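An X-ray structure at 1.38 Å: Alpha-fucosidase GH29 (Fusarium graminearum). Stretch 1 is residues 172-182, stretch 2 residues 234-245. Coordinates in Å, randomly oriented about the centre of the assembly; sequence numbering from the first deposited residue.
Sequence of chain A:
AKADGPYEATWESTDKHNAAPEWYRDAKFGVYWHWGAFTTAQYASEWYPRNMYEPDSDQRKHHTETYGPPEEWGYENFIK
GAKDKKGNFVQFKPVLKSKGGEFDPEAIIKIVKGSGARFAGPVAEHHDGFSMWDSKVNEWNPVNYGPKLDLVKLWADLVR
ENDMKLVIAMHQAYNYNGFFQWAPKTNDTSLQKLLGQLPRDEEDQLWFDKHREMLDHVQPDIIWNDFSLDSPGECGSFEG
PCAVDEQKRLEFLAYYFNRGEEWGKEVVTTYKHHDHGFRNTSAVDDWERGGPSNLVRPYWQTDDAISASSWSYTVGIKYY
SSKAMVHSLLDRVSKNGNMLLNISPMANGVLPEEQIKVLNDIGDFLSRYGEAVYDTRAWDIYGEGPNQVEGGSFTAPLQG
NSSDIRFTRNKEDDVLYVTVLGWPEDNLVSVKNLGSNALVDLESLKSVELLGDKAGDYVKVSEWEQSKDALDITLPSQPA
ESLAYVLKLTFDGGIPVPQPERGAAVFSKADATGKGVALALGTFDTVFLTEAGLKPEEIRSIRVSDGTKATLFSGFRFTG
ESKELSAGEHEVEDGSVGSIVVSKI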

ATOM      1  N   GLN A 172      -4.805  -0.595  16.789  1.00 10.69           N
ATOM      2  CA  GLN A 172      -5.249  -0.579  18.181  1.00 10.81           C
ATOM      3  C   GLN A 172      -5.661   0.794  18.709  1.00 12.83           C
ATOM      4  O   GLN A 172      -6.153   0.888  19.830  1.00 12.36           O
ATOM      5  N   ALA A 173      -5.538   1.835  17.894  1.00 11.39           N
ATOM      6  CA  ALA A 173      -6.034   3.163  18.296  1.00 10.92           C
ATOM      7  C   ALA A 173      -7.542   3.250  18.307  1.00 10.64           C
ATOM      8  O   ALA A 173      -8.128   3.835  19.248  1.00 11.29           O
ATOM      9  N   TYR A 174      -8.229   2.724  17.296  1.00 10.91           N
ATOM     10  CA  TYR A 174      -9.681   2.922  17.237  1.00 10.71           C
ATOM     11  C   TYR A 174     -10.398   2.108  18.313  1.00 11.06           C
ATOM     12  O   TYR A 174     -11.534   2.414  18.715  1.00 12.60           O
ATOM     13  N   ASN A 175      -9.704   1.104  18.853  1.00 12.35           N
ATOM     14  CA  ASN A 175     -10.233   0.311  19.954  1.00 10.47           C
ATOM     15  C   ASN A 175     -10.855   1.136  21.091  1.00 11.59           C
ATOM     16  O   ASN A 175     -11.912   0.748  21.606  1.00 11.75           O
ATOM     17  N   TYR A 176     -10.203   2.227  21.462  1.00 13.08           N
ATOM     18  CA  TYR A 176     -10.675   3.070  22.556  1.00 13.64           C
ATOM     19  C   TYR A 176     -11.148   4.420  22.077  1.00 12.89           C
ATOM     20  O   TYR A 176     -11.370   5.320  22.913  1.00 14.68           O
ATOM     21  N   ASN A 177     -11.287   4.583  20.758  1.00 12.59           N
ATOM     22  CA  ASN A 177     -11.761   5.833  20.148  1.00 10.92           C
ATOM     23  C   ASN A 177     -13.090   5.643  19.441  1.00 12.96           C
ATOM     24  O   ASN A 177     -13.449   6.448  18.597  1.00 13.41           O
ATOM     25  N   GLY A 178     -13.830   4.595  19.783  1.00 11.63           N
ATOM     26  CA  GLY A 178     -15.191   4.428  19.328  1.00 12.61           C
ATOM     27  C   GLY A 178     -15.566   3.060  18.809  1.00 11.38           C
ATOM     28  O   GLY A 178     -16.743   2.749  18.742  1.00 13.19           O
ATOM     29  N   PHE A 179     -14.601   2.217  18.454  1.00 12.35           N
ATOM     30  CA  PHE A 179     -14.965   0.921  17.869  1.00 11.40           C
ATOM     31  C   PHE A 179     -16.010   0.178  18.681  1.00 10.07           C
ATOM     32  O   PHE A 179     -16.970  -0.347  18.132  1.00 11.12           O
ATOM     33  N   PHE A 180     -15.793   0.123  19.994  1.00 13.30           N
ATOM     34  CA  PHE A 180     -16.689  -0.614  20.878  1.00 12.90           C
ATOM     35  C   PHE A 180     -17.716   0.318  21.567  1.00 14.64           C
ATOM     36  O   PHE A 180     -18.183   0.037  22.655  1.00 14.32           O
ATOM     37  N   GLN A 181     -18.104   1.393  20.898  1.00 12.91           N
ATOM     38  CA  GLN A 181     -19.007   2.380  21.534  1.00 12.94           C
ATOM     39  C   GLN A 181     -20.344   1.784  21.982  1.00 16.20           C
ATOM     40  O   GLN A 181     -20.958   2.309  22.920  1.00 15.36           O
ATOM     41  N   TRP A 182     -20.811   0.731  21.318  1.00 13.33           N
ATOM     42  CA  TRP A 182     -22.117   0.140  21.642  1.00 12.48           C
ATOM     43  C   TRP A 182     -22.069  -1.030  22.641  1.00 13.91           C
ATOM     44  O   TRP A 182     -23.121  -1.591  22.991  1.00 16.63           O
ATOM     45  N   GLU A 234     -13.294  11.166  12.104  1.00 21.79           N
ATOM     46  CA  GLU A 234     -13.288   9.869  11.418  1.00 22.44           C
ATOM     47  C   GLU A 234     -13.784   8.706  12.293  1.00 25.04           C
ATOM     48  O   GLU A 234     -13.730   7.549  11.889  1.00 23.99           O
ATOM     49  N   CYS A 235     -14.270   9.023  13.477  1.00 18.73           N
ATOM     50  CA  CYS A 235     -14.696   8.029  14.462  1.00 17.68           C
ATOM     51  C   CYS A 235     -16.224   8.038  14.679  1.00 18.39           C
ATOM     52  O   CYS A 235     -16.761   7.757  15.771  1.00 18.75           O
ATOM     53  N   GLY A 236     -16.937   8.360  13.603  1.00 21.13           N
ATOM     54  CA  GLY A 236     -18.377   8.226  13.602  1.00 26.81           C
ATOM     55  C   GLY A 236     -19.004   9.075  14.679  1.00 18.41           C
ATOM     56  O   GLY A 236     -18.595  10.235  14.877  1.00 27.48           O
ATOM     57  N   SER A 237     -19.961   8.512  15.402  1.00 21.32           N
ATOM     58  CA  SER A 237     -20.735   9.264  16.370  1.00 21.26           C
ATOM     59  C   SER A 237     -20.130   9.289  17.773  1.00 28.28           C
ATOM     60  O   SER A 237     -20.647   9.962  18.655  1.00 23.96           O
ATOM     61  N   PHE A 238     -19.047   8.555  17.995  1.00 20.55           N
ATOM     62  CA  PHE A 238     -18.432   8.518  19.328  1.00 18.79           C
ATOM     63  C   PHE A 238     -17.907   9.905  19.659  1.00 18.18           C
ATOM     64  O   PHE A 238     -17.290  10.557  18.819  1.00 19.96           O
ATOM     65  N   GLU A 239     -18.150  10.339  20.888  1.00 18.75           N
ATOM     66  CA  GLU A 239     -17.649  11.637  21.337  1.00 23.50           C
ATOM     67  C   GLU A 239     -16.225  11.435  21.833  1.00 19.08           C
ATOM     68  O   GLU A 239     -15.997  10.733  22.813  1.00 21.00           O
ATOM     69  N   GLY A 240     -15.280  12.031  21.126  1.00 21.31           N
ATOM     70  CA  GLY A 240     -13.873  11.830  21.413  1.00 21.60           C
ATOM     71  C   GLY A 240     -13.018  12.409  20.305  1.00 17.82           C
ATOM     72  O   GLY A 240     -13.530  12.775  19.239  1.00 19.03           O
ATOM     73  N   PRO A 241     -11.703  12.488  20.547  1.00 16.55           N
ATOM     74  CA  PRO A 241     -10.771  13.132  19.625  1.00 17.34           C
ATOM     75  C   PRO A 241     -10.371  12.272  18.426  1.00 14.36           C
ATOM     76  O   PRO A 241      -9.748  12.817  17.521  1.00 14.85           O
ATOM     77  N   CYS A 242     -10.709  10.985  18.432  1.00 14.61           N
ATOM     78  CA  CYS A 242     -10.335  10.105  17.310  1.00 13.39           C
ATOM     79  C   CYS A 242      -8.824  10.200  17.129  1.00 13.99           C
ATOM     80  O   CYS A 242      -8.304  10.453  16.032  1.00 13.50           O
ATOM     81  N   ALA A 243      -8.119  10.029  18.249  1.00 13.42           N
ATOM     82  CA  ALA A 243      -6.700  10.266  18.316  1.00 10.74           C
ATOM     83  C   ALA A 243      -6.026   9.498  19.432  1.00 12.73           C
ATOM     84  O   ALA A 243      -6.677   9.080  20.392  1.00 14.96           O
ATOM     85  N   VAL A 244      -4.712   9.391  19.296  1.00 11.35           N
ATOM     86  CA  VAL A 244      -3.788   8.926  20.330  1.00 13.20           C
ATOM     87  C   VAL A 244      -3.019  10.135  20.858  1.00 13.63           C
ATOM     88  O   VAL A 244      -2.642  11.029  20.114  1.00 13.43           O
ATOM     89  N   ASP A 245      -2.806  10.174  22.162  1.00 13.22           N
ATOM     90  CA  ASP A 245      -1.997  11.232  22.728  1.00 13.84           C
ATOM     91  C   ASP A 245      -0.700  11.492  21.931  1.00 13.05           C
ATOM     92  O   ASP A 245       0.063  10.561  21.596  1.00 12.23           O
TER

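The most unusual feature of this contact is a glycine lying on an aromatic face. Gly178 CA sits 3.8 Å from the centroid of the Phe238 ring, 23° off the ring normal, in a CH-pi contact. Gly178 CA is 3.5 Å from Phe238 CG, so the backbone itself packs against the ring. There is no room for a side chain here. An ideal CB on Gly178 would lie 3.0 Å from Phe238 CB, a clash. The backbone angles of Gly178 (134/-18) call for glycine in any case.

Phe238 points toward stretch 1, with chi1 in the t well and chi2 at 77°. Its ring also meets Asn177 O obliquely, with Phe238 CD2 at 3.3 Å from that oxygen. Gln181 CB lies 3.7 Å from Phe238 CD1. The ring thus covers the backbone around Gly178 and reaches the base of Gln181. Phe238 closes a type II' turn that begins at Cys235, and its N bonds back to Cys235 O at 3.3 Å.

Asn177 is the polar centre of the contact. Its CB points sideways, but chi1 in the m well brings the amide nearer to stretch 2. Asn177 ND2 donates to Ala243 O at 3.0 Å. Ala243 N returns a weak hydrogen bond to Asn177 OD1 at 3.3 Å. The side-chain amide therefore pairs with the backbone NH and CO of one residue. Asn177 ND2 also donates to Ala173 O at 3.0 Å, which ties the amide to its own stretch. Ala243 takes part through its backbone, since its CB points away.

Water 2 adds to this site. It accepts from Cys242 N at 2.8 Å and lies 3.0 Å from Asn177 O and 3.2 Å from Asn177 OD1.

Cys235 and Cys242 form a disulfide within stretch 2, with Cys235 SG and Cys242 SG 2.0 Å apart. Cys235 points toward stretch 1 in the m rotamer, while Cys242, in the t rotamer, points away. Cys235 SG packs 3.7 Å from Tyr174 CD1 and 3.4 Å from Asn177 O. Its approach to the Tyr174 ring is oblique. Tyr174 is a t rotamer, and its CB points sideways.

The Tyr174 hydroxyl leads to water 1. Tyr174 OH donates to this water at 2.7 Å. The water in turn donates to Gln181 OE1 at 2.8 Å and to Cys235 O at 2.7 Å, and so bridges the two stretches.

Gln181 points toward stretch 2 with chi1 p and chi2 t. At the other end of its amide, Gln181 NE2 donates to Ser237 OG at 3.0 Å. Ser237 is a p rotamer whose CB points sideways.

Val244 supplies the apolar end of the contact. Its chi1 is t. Val244 CG2 lies 3.6 Å from Ala173 CB, which points toward it, and 3.5 Å from Tyr176 OH. Tyr176 starts out away from stretch 2, but its p rotamer brings the ring end back to Val244.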

ATOM      1  CB  GLN A 172      -4.253  -1.308  19.095  1.00 10.56           C
ATOM      2  CG  GLN A 172      -3.056  -0.545  19.627  1.00 11.95           C
ATOM      3  CD  GLN A 172      -1.941  -0.255  18.639  1.00 11.05           C
ATOM      4  OE1 GLN A 172      -2.137  -0.326  17.418  1.00 11.42           O
ATOM      5  NE2 GLN A 172      -0.756   0.087  19.151  1.00 10.71           N
ATOM      6  CB  ALA A 173      -5.473   4.230  17.402  1.00 11.43           C
ATOM      7  CB  TYR A 174     -10.213   2.624  15.830  1.00 12.13           C
ATOM      8  CG  TYR A 174     -11.675   2.884  15.606  1.00 10.25           C
ATOM      9  CD1 TYR A 174     -12.299   4.029  16.106  1.00 12.45           C
ATOM     10  CD2 TYR A 174     -12.424   2.032  14.819  1.00 13.11           C
ATOM     11  CE1 TYR A 174     -13.629   4.257  15.874  1.00 12.06           C
ATOM     12  CE2 TYR A 174     -13.773   2.258  14.581  1.00 12.72           C
ATOM     13  CZ  TYR A 174     -14.367   3.386  15.094  1.00 12.43           C
ATOM     14  OH  TYR A 174     -15.717   3.567  14.830  1.00 14.86           O
ATOM     15  CB  ASN A 175      -9.110  -0.596  20.506  1.00 11.88           C
ATOM     16  CG  ASN A 175      -9.505  -1.312  21.765  1.00 12.36           C
ATOM     17  OD1 ASN A 175      -9.129  -0.884  22.864  1.00 16.08           O
ATOM     18  ND2 ASN A 175     -10.290  -2.376  21.639  1.00 11.03           N
ATOM     19  CB  TYR A 176      -9.605   3.224  23.637  1.00 13.29           C
ATOM     20  CG  TYR A 176      -8.301   3.908  23.261  1.00 12.28           C
ATOM     21  CD1 TYR A 176      -7.235   3.179  22.702  1.00 13.40           C
ATOM     22  CD2 TYR A 176      -8.081   5.268  23.554  1.00 13.37           C
ATOM     23  CE1 TYR A 176      -6.045   3.782  22.423  1.00 14.99           C
ATOM     24  CE2 TYR A 176      -6.872   5.885  23.244  1.00 15.51           C
ATOM     25  CZ  TYR A 176      -5.851   5.127  22.708  1.00 14.42           C
ATOM     26  OH  TYR A 176      -4.632   5.706  22.428  1.00 16.03           O
ATOM     27  CB  ASN A 177     -10.704   6.445  19.207  1.00 11.57           C
ATOM     28  CG  ASN A 177      -9.662   7.227  19.946  1.00 15.22           C
ATOM     29  OD1 ASN A 177      -9.941   8.343  20.420  1.00 14.07           O
ATOM     30  ND2 ASN A 177      -8.462   6.700  20.050  1.00 13.49           N
ATOM     31  CB  PHE A 179     -13.712   0.051  17.745  1.00 11.33           C
ATOM     32  CG  PHE A 179     -13.913  -1.252  16.986  1.00 10.25           C
ATOM     33  CD1 PHE A 179     -14.102  -1.264  15.616  1.00 13.11           C
ATOM     34  CD2 PHE A 179     -13.851  -2.462  17.657  1.00 11.87           C
ATOM     35  CE1 PHE A 179     -14.240  -2.456  14.911  1.00 12.11           C
ATOM     36  CE2 PHE A 179     -13.980  -3.658  16.954  1.00 11.97           C
ATOM     37  CZ  PHE A 179     -14.180  -3.644  15.596  1.00 10.88           C
ATOM     38  CB  PHE A 180     -15.872  -1.369  21.924  1.00 12.70           C
ATOM     39  CG  PHE A 180     -15.261  -2.673  21.432  1.00 11.12           C
ATOM     40  CD1 PHE A 180     -16.058  -3.660  20.887  1.00 11.57           C
ATOM     41  CD2 PHE A 180     -13.888  -2.928  21.610  1.00 10.05           C
ATOM     42  CE1 PHE A 180     -15.522  -4.891  20.483  1.00 13.91           C
ATOM     43  CE2 PHE A 180     -13.357  -4.190  21.212  1.00 10.78           C
ATOM     44  CZ  PHE A 180     -14.164  -5.139  20.670  1.00 11.41           C
ATOM     45  CB  GLN A 181     -19.259   3.562  20.582  1.00 14.92           C
ATOM     46  CG  GLN A 181     -20.070   3.253  19.356  1.00 13.94           C
ATOM     47  CD  GLN A 181     -20.150   4.441  18.447  1.00 15.72           C
ATOM     48  OE1 GLN A 181     -19.478   4.522  17.433  1.00 16.82           O
ATOM     49  NE2 GLN A 181     -21.006   5.396  18.813  1.00 17.26           N
ATOM     50  CB  TRP A 182     -22.864  -0.270  20.377  1.00 12.61           C
ATOM     51  CG  TRP A 182     -23.123   0.898  19.434  1.00 14.40           C
ATOM     52  CD1 TRP A 182     -23.794   2.062  19.753  1.00 17.76           C
ATOM     53  CD2 TRP A 182     -22.718   1.041  18.066  1.00 14.50           C
ATOM     54  NE1 TRP A 182     -23.840   2.900  18.668  1.00 18.01           N
ATOM     55  CE2 TRP A 182     -23.194   2.300  17.613  1.00 16.50           C
ATOM     56  CE3 TRP A 182     -22.009   0.239  17.176  1.00 14.73           C
ATOM     57  CZ2 TRP A 182     -22.977   2.773  16.309  1.00 16.74           C
ATOM     58  CZ3 TRP A 182     -21.800   0.715  15.853  1.00 16.00           C
ATOM     59  CH2 TRP A 182     -22.268   1.984  15.452  1.00 17.50           C
ATOM     60  CB  GLU A 234     -11.891   9.568  10.894  1.00 23.27           C
ATOM     61  CG  GLU A 234     -11.387  10.590   9.895  1.00 26.68           C
ATOM     62  CD  GLU A 234     -12.242  10.638   8.647  1.00 54.06           C
ATOM     63  OE1 GLU A 234     -12.609   9.560   8.141  1.00 34.50           O
ATOM     64  OE2 GLU A 234     -12.559  11.748   8.181  1.00 45.16           O
ATOM     65  CB  CYS A 235     -13.936   8.233  15.784  1.00 16.58           C
ATOM     66  SG  CYS A 235     -12.217   7.722  15.751  1.00 16.65           S
ATOM     67  CB  SER A 237     -22.161   8.719  16.446  1.00 28.26           C
ATOM     68  OG  SER A 237     -22.215   7.419  17.031  1.00 24.48           O
ATOM     69  CB  PHE A 238     -17.295   7.498  19.329  1.00 15.71           C
ATOM     70  CG  PHE A 238     -16.640   7.285  20.674  1.00 15.45           C
ATOM     71  CD1 PHE A 238     -17.247   6.524  21.641  1.00 13.93           C
ATOM     72  CD2 PHE A 238     -15.390   7.787  20.924  1.00 15.28           C
ATOM     73  CE1 PHE A 238     -16.601   6.305  22.866  1.00 18.72           C
ATOM     74  CE2 PHE A 238     -14.749   7.568  22.138  1.00 17.45           C
ATOM     75  CZ  PHE A 238     -15.367   6.827  23.089  1.00 17.75           C
ATOM     76  CB  GLU A 239     -18.511  12.205  22.465  1.00 23.50           C
ATOM     77  CG  GLU A 239     -19.963  12.500  22.099  1.00 25.09           C
ATOM     78  CD  GLU A 239     -20.779  13.071  23.270  1.00 55.08           C
ATOM     79  OE1 GLU A 239     -20.284  13.098  24.423  1.00 50.01           O
ATOM     80  OE2 GLU A 239     -21.923  13.510  23.030  1.00 35.48           O
ATOM     81  CB  PRO A 241      -9.550  13.409  20.499  1.00 18.87           C
ATOM     82  CG  PRO A 241      -9.574  12.359  21.521  1.00 18.47           C
ATOM     83  CD  PRO A 241     -11.035  12.081  21.796  1.00 20.32           C
ATOM     84  CB  CYS A 242     -11.095  10.510  16.024  1.00 12.06           C
ATOM     85  SG  CYS A 242     -11.243   9.203  14.783  1.00 15.91           S
ATOM     86  CB  ALA A 243      -6.424  11.798  18.522  1.00 14.31           C
ATOM     87  CB  VAL A 244      -2.787   7.851  19.769  1.00 12.09           C
ATOM     88  CG1 VAL A 244      -1.738   7.475  20.813  1.00 14.55           C
ATOM     89  CG2 VAL A 244      -3.534   6.624  19.266  1.00 14.24           C
ATOM     90  CB  ASP A 245      -1.669  10.877  24.170  1.00 14.61           C
ATOM     91  CG  ASP A 245      -0.826  11.921  24.824  1.00 23.92           C
ATOM     92  OD1 ASP A 245      -1.392  12.989  25.141  1.00 25.20           O
ATOM     93  OD2 ASP A 245       0.387  11.675  24.972  1.00 22.86           O
TER
HETATM   94  O   HOH W   1     -16.861   5.189  16.641  1.00 14.24           O
HETATM   95  O   HOH W   2     -12.782   9.290  19.303  1.00 23.27           O